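Phosphoserine phosphatase (Thermococcus onnurineus, PDB 4AP9) probably hydrolyses L-phosphoserine to L-serine and phosphate, the last step of serine biosynthesis, as a magnesium-dependent member of the haloacid dehalogenase superfamily. Local coordinates at residues V60-R64 with F131-R135. Residues are numbered along the deposited sequence; the frame is centred on the assembly and turned at random.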
loop_
_atom_site.group_PDB
_atom_site.type_symbol
_atom_site.label_atom_id
_atom_site.label_comp_id
_atom_site.label_asym_id
_atom_site.label_seq_id
_atom_site.Cartn_x
_atom_site.Cartn_y
_atom_site.Cartn_z
ATOM N N VAL A 60 -32.806 -0.239 19.063
ATOM C CA VAL A 60 -32.736 1.167 19.452
ATOM C C VAL A 60 -34.105 1.830 19.314
ATOM O O VAL A 60 -34.530 2.589 20.185
ATOM C CB VAL A 60 -31.707 1.911 18.616
ATOM C CG1 VAL A 60 -31.929 3.433 18.696
ATOM C CG2 VAL A 60 -30.326 1.529 19.085
ATOM N N GLY A 61 -34.788 1.507 18.219
ATOM C CA GLY A 61 -36.109 2.016 17.939
ATOM C C GLY A 61 -37.117 1.634 19.003
ATOM O O GLY A 61 -37.985 2.435 19.363
ATOM N N LEU A 62 -36.997 0.414 19.514
ATOM C CA LEU A 62 -37.933 -0.094 20.504
ATOM C C LEU A 62 -37.772 0.528 21.898
ATOM O O LEU A 62 -38.636 0.344 22.753
ATOM C CB LEU A 62 -37.862 -1.625 20.594
ATOM C CG LEU A 62 -38.416 -2.390 19.386
ATOM C CD1 LEU A 62 -37.881 -3.808 19.323
ATOM C CD2 LEU A 62 -39.928 -2.396 19.422
ATOM N N ILE A 63 -36.677 1.245 22.139
ATOM C CA ILE A 63 -36.569 1.961 23.408
ATOM C C ILE A 63 -36.616 3.481 23.255
ATOM O O ILE A 63 -36.330 4.218 24.197
ATOM C CB ILE A 63 -35.346 1.523 24.271
ATOM C CG1 ILE A 63 -34.020 1.804 23.560
ATOM C CG2 ILE A 63 -35.470 0.056 24.691
ATOM C CD1 ILE A 63 -32.806 1.814 24.494
ATOM N N ARG A 64 -36.989 3.945 22.068
ATOM C CA ARG A 64 -37.174 5.379 21.867
ATOM C C ARG A 64 -38.109 5.894 22.957
ATOM O O ARG A 64 -39.129 5.264 23.248
ATOM C CB ARG A 64 -37.757 5.663 20.486
ATOM C CG ARG A 64 -37.604 7.105 20.039
ATOM C CD ARG A 64 -38.380 7.349 18.768
ATOM N NE ARG A 64 -39.803 7.090 18.969
ATOM C CZ ARG A 64 -40.643 6.714 18.009
ATOM N NH1 ARG A 64 -40.206 6.545 16.767
ATOM N NH2 ARG A 64 -41.921 6.501 18.299
ATOM N N PHE A 131 -34.700 9.068 25.692
ATOM C CA PHE A 131 -33.790 8.419 24.747
ATOM C C PHE A 131 -34.283 8.598 23.319
ATOM O O PHE A 131 -35.422 8.254 22.992
ATOM C CB PHE A 131 -33.634 6.932 25.094
ATOM C CG PHE A 131 -32.700 6.176 24.187
ATOM C CD1 PHE A 131 -31.330 6.215 24.391
ATOM C CD2 PHE A 131 -33.199 5.413 23.139
ATOM C CE1 PHE A 131 -30.461 5.500 23.565
ATOM C CE2 PHE A 131 -32.336 4.707 22.299
ATOM C CZ PHE A 131 -30.970 4.751 22.520
ATOM N N GLN A 132 -33.421 9.133 22.465
ATOM C CA GLN A 132 -33.782 9.330 21.062
ATOM C C GLN A 132 -33.099 8.378 20.078
ATOM O O GLN A 132 -33.669 8.062 19.043
ATOM C CB GLN A 132 -33.528 10.779 20.632
ATOM C CG GLN A 132 -34.551 11.762 21.158
ATOM C CD GLN A 132 -35.937 11.166 21.231
ATOM O OE1 GLN A 132 -36.440 10.594 20.260
ATOM N NE2 GLN A 132 -36.564 11.288 22.396
ATOM N N GLY A 133 -31.888 7.929 20.391
ATOM C CA GLY A 133 -31.163 7.063 19.474
ATOM C C GLY A 133 -29.725 6.819 19.887
ATOM O O GLY A 133 -29.326 7.141 21.014
ATOM N N ILE A 134 -28.955 6.226 18.977
ATOM C CA ILE A 134 -27.574 5.846 19.260
ATOM C C ILE A 134 -26.575 6.658 18.429
ATOM O O ILE A 134 -26.830 6.960 17.269
ATOM C CB ILE A 134 -27.359 4.341 18.996
ATOM C CG1 ILE A 134 -25.964 3.886 19.463
ATOM C CG2 ILE A 134 -27.602 4.014 17.533
ATOM C CD1 ILE A 134 -25.801 2.348 19.510
ATOM N N ARG A 135 -25.457 7.018 19.042
ATOM C CA ARG A 135 -24.329 7.575 18.311
ATOM C C ARG A 135 -23.390 6.417 18.046
ATOM O O ARG A 135 -22.798 5.885 18.988
ATOM C CB ARG A 135 -23.579 8.623 19.143
ATOM C CG ARG A 135 -24.398 9.816 19.615
ATOM C CD ARG A 135 -23.460 10.952 20.080
ATOM N NE ARG A 135 -24.079 11.785 21.110
ATOM C CZ ARG A 135 -24.931 12.781 20.852
ATOM N NH1 ARG A 135 -25.270 13.055 19.593
ATOM N NH2 ARG A 135 -25.458 13.495 21.847
HETATM O O HOH W 1 -34.785 5.650 19.623
#
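The ring of Phe-131 meets Ile-63 face-on: the terminal CD1 methyl of Ile-63 lies 3.9 Å from the ring centroid and 22° off the normal, a CH-pi contact displaced toward the rim. With chi1 at 62°, Ile-63 CG1 sits between its own N and carbonyl carbon, and from there CG1 and CD1 both reach the CD2-CE2 side of the ring. The opposite face has the backbone N of Gly-133 above it, again near the rim, and Val-60 O approaches the edge in plane, 3.7 Å from Phe-131 CE2.

Val-60 divides its methyls. CG1, anti to the backbone N (chi1 162°), rests 3.8 Å from Gly-133 CA and also touches Phe-131 CE2, while CG2 packs on Ile-134 CG2. No direct hydrogen bond joins the segments; instead a water donates to Val-60 O at 3.1 Å and, weakly, to Gln-132 O. At the exposed margin the methylenes CG and CD of Arg-64, not its guanidinium, pass the Gln-132 amide oxygen, CG 3.7 Å from OE1.

The last turn of helix 52-62 and the following loop residues thus pack against strand 130-135, a marginal strand of the chain's own sheet, in a beta hairpin with 118-127. Helices 25-33 (Phe-25, Trp-26) and 36-47 (Ile-38) also pack on Ile-63, consistent with a haloacid dehalogenase helical cap meeting the core sheet. Gly-133 to Arg-135 pair in parallel with a second subunit's strand, extending the sheet.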